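Local atomic coordinates of secreted protein (Kutzneria albida DSM 43870, PDB entry 5M6Q), a protein that probably catalyses the cross-linking of proteins, as a microbial transglutaminase that transfers acyl groups from glutamine side chains to amines. Residues P61-S66 against S160-R165; A78-I83 against A91-A96. One frame throughout, in Å; residues are numbered along the deposited sequence.

Contact 1 of 2, residues P61-S66 against S160-R165; sequences PPLNLS and STYRYR
Leu63 meets Tyr162 and Tyr164 where two loops of the microbial transglutaminase fold come together, the first running into edge strand 66-67 of the antiparallel sheet. Pro61 reaches across through water: its carbonyl O accepts a bond from water 1 at 2.8 Å, and the same water lies 2.6 Å from Tyr164 OH, in the plane of the tyrosine ring. Leu63 makes the direct apolar contact. Its CG lies anti to the carbonyl carbon (chi1 -58°), and the chain then extends so that CD1 approaches Tyr162 CD2 obliquely at 3.9 Å. The same methyl is 4.2 Å from Tyr164 OH, whose side chain comes from the opposite direction. The two tyrosines brace each other, with Tyr162 CE2 above one face of the Tyr164 ring, toward its rim, and Tyr164 CE1 at the edge of the Tyr162 ring. At the far end of its ring, Tyr162 OH is hydrogen-bonded to Lys129 NZ of strand 122-131, where Leu63 also packs on Phe127. Asn64 O accepts a hydrogen bond from Asn108 ND2. Ser66 OG then reaches back to donate to Leu63 O at 2.8 Å, from above the carbonyl plane, with a C=O...OG angle of 119°.

Contact 2 of 2, residues A78-I83 against A91-A96; sequences AALNKI and AQYEAA
Ile83 and Leu80, one turn apart on helix 70-84, face Tyr93 and Ala96 on helix 90-99, and what joins them is apolar packing with no hydrogen bond across. Methyl-to-methyl contact centres on Ala96 CB, which sits among the branches of Ile83, 3.7 Å from CG2 and 3.8 Å from CD1. It is also here that the backbones come nearest, with Ile83 CA and Ala96 CA 6.8 Å apart. Packing against the aromatic ring involves both aliphatic residues. Ile83 CG2, which stands anti to the backbone N, comes to 4.1 Å from Tyr93 CD2, the two side chains crossing at about a right angle, while Leu80 CD2 slants in at the far end of the ring, 3.6 Å from Tyr93 OH. A glycine in place of Ile83 would probably leave a gap between the helices, with Ala96 CB and Tyr93 CD2 deprived of their apolar partner. The polar element is supplied from elsewhere: Tyr93 OH donates to Val109 O, so this buried hydroxyl is satisfied and the far end of the ring is tethered. Leu80 also lies on Val219 and Phe221 of strand 214-223. With a segment axis separation of 11.0 Å and an angle of 137°, the arrangement is a splayed helical hairpin, its first helix laid against the antiparallel sheet.

How the contacts relate
From the N terminus the chain passes helix 47-53 and enters 61-66, the first half of contact 1, before edge strand 66-67 leads into helix 70-84. Contact 2 then closes a short loop by bringing helix 90-99 back beside that helix. The chain next builds strand 122-131 and helix 141-146, and only at 160-165 does it return to close contact 1, so contact 2 is nested inside the larger loop. Though their centres are 22 Å apart, the two join directly: Leu65 CD1 packs on Leu80 CD1 at 3.8 Å, and both leucines also touch Val109. Together they tie the sheet's edge to a long loop and to the helical hairpin.

Contact 1 of 2, residues P61-S66 against S160-R165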
loop_
_atom_site.group_PDB
_atom_site.type_symbol
_atom_site.label_atom_id
_atom_site.label_comp_id
_atom_site.label_asym_id
_atom_site.label_seq_id
_atom_site.Cartn_x
_atom_site.Cartn_y
_atom_site.Cartn_z
ATOM N N PRO A 61 -1.928 3.636 -6.280
ATOM C CA PRO A 61 -0.766 3.342 -5.437
ATOM C C PRO A 61 0.278 2.557 -6.234
ATOM O O PRO A 61 -0.061 1.575 -6.885
ATOM C CB PRO A 61 -1.358 2.503 -4.292
ATOM C CG PRO A 61 -2.824 2.799 -4.310
ATOM C CD PRO A 61 -3.161 3.026 -5.760
ATOM N N PRO A 62 1.539 2.984 -6.186
ATOM C CA PRO A 62 2.564 2.346 -7.022
ATOM C C PRO A 62 2.931 0.957 -6.523
ATOM O O PRO A 62 3.047 0.756 -5.315
ATOM C CB PRO A 62 3.752 3.300 -6.903
ATOM C CG PRO A 62 3.603 3.884 -5.526
ATOM C CD PRO A 62 2.116 3.940 -5.225
ATOM N N LEU A 63 3.129 0.013 -7.443
ATOM C CA LEU A 63 3.314 -1.384 -7.066
ATOM C C LEU A 63 4.752 -1.842 -7.265
ATOM O O LEU A 63 5.040 -3.033 -7.177
ATOM C CB LEU A 63 2.358 -2.271 -7.866
ATOM C CG LEU A 63 0.887 -1.890 -7.666
ATOM C CD1 LEU A 63 -0.047 -2.789 -8.485
ATOM C CD2 LEU A 63 0.499 -1.959 -6.189
ATOM N N ASN A 64 5.636 -0.873 -7.504
ATOM C CA ASN A 64 7.054 -1.100 -7.820
ATOM C C ASN A 64 7.775 -2.027 -6.853
ATOM O O ASN A 64 8.614 -2.831 -7.248
ATOM C CB ASN A 64 7.825 0.236 -7.824
ATOM C CG ASN A 64 7.190 1.281 -8.700
ATOM O OD1 ASN A 64 6.957 2.412 -8.265
ATOM N ND2 ASN A 64 6.925 0.924 -9.952
ATOM N N LEU A 65 7.490 -1.836 -5.572
ATOM C CA LEU A 65 8.205 -2.507 -4.496
ATOM C C LEU A 65 7.219 -3.352 -3.719
ATOM O O LEU A 65 6.794 -2.970 -2.624
ATOM C CB LEU A 65 8.890 -1.496 -3.568
ATOM C CG LEU A 65 9.984 -0.578 -4.128
ATOM C CD1 LEU A 65 10.520 0.305 -3.005
ATOM C CD2 LEU A 65 11.139 -1.351 -4.828
ATOM N N SER A 66 6.860 -4.496 -4.300
ATOM C CA SER A 66 5.851 -5.397 -3.730
ATOM C C SER A 66 6.490 -6.701 -3.288
ATOM O O SER A 66 7.315 -7.257 -4.006
ATOM C CB SER A 66 4.739 -5.694 -4.742
ATOM O OG SER A 66 3.985 -4.533 -5.031
ATOM N N SER A 160 4.789 -6.275 -12.857
ATOM C CA SER A 160 4.727 -5.556 -14.131
ATOM C C SER A 160 3.633 -6.080 -15.067
ATOM O O SER A 160 3.142 -5.334 -15.901
ATOM C CB SER A 160 6.078 -5.603 -14.835
ATOM O OG SER A 160 6.440 -6.926 -15.130
ATOM N N THR A 161 3.239 -7.343 -14.923
ATOM C CA THR A 161 2.177 -7.906 -15.766
ATOM C C THR A 161 0.777 -7.585 -15.268
ATOM O O THR A 161 -0.209 -7.936 -15.927
ATOM C CB THR A 161 2.251 -9.441 -15.863
ATOM O OG1 THR A 161 2.217 -10.000 -14.545
ATOM C CG2 THR A 161 3.502 -9.890 -16.601
ATOM N N TYR A 162 0.679 -6.936 -14.109
ATOM C CA TYR A 162 -0.616 -6.736 -13.478
ATOM C C TYR A 162 -1.482 -5.718 -14.232
ATOM O O TYR A 162 -1.021 -4.635 -14.569
ATOM C CB TYR A 162 -0.429 -6.311 -12.020
ATOM C CG TYR A 162 -1.737 -6.152 -11.318
ATOM C CD1 TYR A 162 -2.516 -7.266 -11.002
ATOM C CD2 TYR A 162 -2.220 -4.895 -10.998
ATOM C CE1 TYR A 162 -3.739 -7.128 -10.384
ATOM C CE2 TYR A 162 -3.425 -4.746 -10.370
ATOM C CZ TYR A 162 -4.181 -5.870 -10.059
ATOM O OH TYR A 162 -5.386 -5.718 -9.432
ATOM N N ARG A 163 -2.738 -6.074 -14.491
ATOM C CA ARG A 163 -3.637 -5.248 -15.318
ATOM C C ARG A 163 -4.942 -4.848 -14.621
ATOM O O ARG A 163 -5.886 -4.429 -15.287
ATOM C CB ARG A 163 -4.008 -5.991 -16.605
ATOM C CG ARG A 163 -2.864 -6.645 -17.335
ATOM C CD ARG A 163 -3.375 -7.446 -18.537
ATOM N NE ARG A 163 -4.381 -6.709 -19.306
ATOM C CZ ARG A 163 -5.620 -7.138 -19.547
ATOM N NH1 ARG A 163 -6.024 -8.325 -19.094
ATOM N NH2 ARG A 163 -6.456 -6.378 -20.252
ATOM N N TYR A 164 -5.013 -5.016 -13.305
ATOM C CA TYR A 164 -6.226 -4.709 -12.539
ATOM C C TYR A 164 -7.462 -5.496 -12.986
ATOM O O TYR A 164 -8.592 -5.031 -12.814
ATOM C CB TYR A 164 -6.541 -3.213 -12.604
ATOM C CG TYR A 164 -5.455 -2.348 -12.019
ATOM C CD1 TYR A 164 -5.443 -2.029 -10.667
ATOM C CD2 TYR A 164 -4.437 -1.854 -12.819
ATOM C CE1 TYR A 164 -4.445 -1.248 -10.130
ATOM C CE2 TYR A 164 -3.438 -1.069 -12.298
ATOM C CZ TYR A 164 -3.438 -0.766 -10.959
ATOM O OH TYR A 164 -2.426 0.021 -10.456
ATOM N N ARG A 165 -7.250 -6.688 -13.530
ATOM C CA ARG A 165 -8.353 -7.545 -13.935
ATOM C C ARG A 165 -8.958 -8.296 -12.753
ATOM O O ARG A 165 -8.233 -8.924 -11.989
ATOM C CB ARG A 165 -7.898 -8.567 -14.979
ATOM C CG ARG A 165 -9.063 -9.425 -15.490
ATOM C CD ARG A 165 -8.650 -10.521 -16.487
ATOM N NE ARG A 165 -9.824 -11.281 -16.903
ATOM C CZ ARG A 165 -9.986 -12.582 -16.703
ATOM N NH1 ARG A 165 -9.028 -13.284 -16.120
ATOM N NH2 ARG A 165 -11.103 -13.186 -17.101
HETATM O O HOH W 1 -2.327 0.350 -7.885
#

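Contact 2 of 2, residues A78-I83 against A91-A96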
loop_
_atom_site.group_PDB
_atom_site.type_symbol
_atom_site.label_atom_id
_atom_site.label_comp_id
_atom_site.label_asym_id
_atom_site.label_seq_id
_atom_site.Cartn_x
_atom_site.Cartn_y
_atom_site.Cartn_z
ATOM N N ALA A 78 12.295 0.088 6.480
ATOM C CA ALA A 78 13.323 0.622 7.378
ATOM C C ALA A 78 14.569 1.032 6.592
ATOM O O ALA A 78 15.166 2.065 6.869
ATOM C CB ALA A 78 13.681 -0.379 8.456
ATOM N N ALA A 79 14.946 0.239 5.601
ATOM C CA ALA A 79 16.130 0.549 4.816
ATOM C C ALA A 79 15.946 1.878 4.064
ATOM O O ALA A 79 16.833 2.735 4.068
ATOM C CB ALA A 79 16.440 -0.588 3.854
ATOM N N LEU A 80 14.792 2.046 3.427
ATOM C CA LEU A 80 14.505 3.262 2.685
ATOM C C LEU A 80 14.389 4.489 3.582
ATOM O O LEU A 80 14.892 5.560 3.232
ATOM C CB LEU A 80 13.224 3.110 1.873
ATOM C CG LEU A 80 13.304 2.176 0.673
ATOM C CD1 LEU A 80 11.902 1.985 0.142
ATOM C CD2 LEU A 80 14.238 2.728 -0.403
ATOM N N ASN A 81 13.709 4.351 4.718
ATOM C CA ASN A 81 13.610 5.456 5.667
ATOM C C ASN A 81 14.999 5.882 6.152
ATOM O O ASN A 81 15.274 7.068 6.312
ATOM C CB ASN A 81 12.724 5.083 6.862
ATOM C CG ASN A 81 11.245 5.284 6.578
ATOM O OD1 ASN A 81 10.864 6.041 5.680
ATOM N ND2 ASN A 81 10.405 4.600 7.339
ATOM N N LYS A 82 15.876 4.915 6.368
ATOM C CA LYS A 82 17.234 5.222 6.791
ATOM C C LYS A 82 17.966 6.076 5.733
ATOM O O LYS A 82 18.638 7.051 6.069
ATOM C CB LYS A 82 17.989 3.926 7.079
ATOM C CG LYS A 82 19.371 4.097 7.688
ATOM C CD LYS A 82 19.919 2.733 8.117
ATOM C CE LYS A 82 21.258 2.834 8.850
ATOM N NZ LYS A 82 22.405 3.002 7.913
ATOM N N ILE A 83 17.802 5.742 4.458
ATOM C CA ILE A 83 18.427 6.541 3.402
ATOM C C ILE A 83 17.799 7.936 3.239
ATOM O O ILE A 83 18.528 8.921 3.179
ATOM C CB ILE A 83 18.409 5.808 2.069
ATOM C CG1 ILE A 83 19.347 4.597 2.131
ATOM C CG2 ILE A 83 18.821 6.774 0.945
ATOM C CD1 ILE A 83 19.282 3.697 0.916
ATOM N N ALA A 91 20.246 11.738 -7.120
ATOM C CA ALA A 91 21.475 11.020 -7.477
ATOM C C ALA A 91 22.128 10.349 -6.254
ATOM O O ALA A 91 22.690 9.247 -6.353
ATOM C CB ALA A 91 22.473 11.975 -8.166
ATOM N N GLN A 92 22.040 11.005 -5.101
ATOM C CA GLN A 92 22.618 10.456 -3.875
ATOM C C GLN A 92 21.812 9.261 -3.391
ATOM O O GLN A 92 22.347 8.332 -2.796
ATOM C CB GLN A 92 22.688 11.517 -2.781
ATOM C CG GLN A 92 23.849 12.488 -2.945
ATOM C CD GLN A 92 23.768 13.635 -1.958
ATOM O OE1 GLN A 92 22.678 14.096 -1.618
ATOM N NE2 GLN A 92 24.923 14.103 -1.493
ATOM N N TYR A 93 20.514 9.300 -3.649
ATOM C CA TYR A 93 19.625 8.202 -3.299
ATOM C C TYR A 93 19.984 6.956 -4.129
ATOM O O TYR A 93 20.060 5.840 -3.611
ATOM C CB TYR A 93 18.168 8.648 -3.511
ATOM C CG TYR A 93 17.130 7.547 -3.513
ATOM C CD1 TYR A 93 16.793 6.884 -4.689
ATOM C CD2 TYR A 93 16.471 7.184 -2.343
ATOM C CE1 TYR A 93 15.838 5.892 -4.701
ATOM C CE2 TYR A 93 15.509 6.192 -2.345
ATOM C CZ TYR A 93 15.201 5.545 -3.528
ATOM O OH TYR A 93 14.251 4.563 -3.547
ATOM N N GLU A 94 20.239 7.156 -5.415
ATOM C CA GLU A 94 20.561 6.043 -6.294
ATOM C C GLU A 94 21.857 5.386 -5.830
ATOM O O GLU A 94 21.955 4.164 -5.771
ATOM C CB GLU A 94 20.678 6.508 -7.753
ATOM C CG GLU A 94 20.918 5.383 -8.728
ATOM C CD GLU A 94 20.800 5.818 -10.185
ATOM O OE1 GLU A 94 20.273 6.925 -10.454
ATOM O OE2 GLU A 94 21.238 5.045 -11.065
ATOM N N ALA A 95 22.842 6.204 -5.478
ATOM C CA ALA A 95 24.106 5.671 -4.988
ATOM C C ALA A 95 23.932 4.927 -3.661
ATOM O O ALA A 95 24.525 3.877 -3.462
ATOM C CB ALA A 95 25.128 6.790 -4.849
ATOM N N ALA A 96 23.105 5.457 -2.767
ATOM C CA ALA A 96 22.901 4.847 -1.455
ATOM C C ALA A 96 22.190 3.505 -1.580
ATOM O O ALA A 96 22.532 2.522 -0.913
ATOM C CB ALA A 96 22.109 5.786 -0.559
#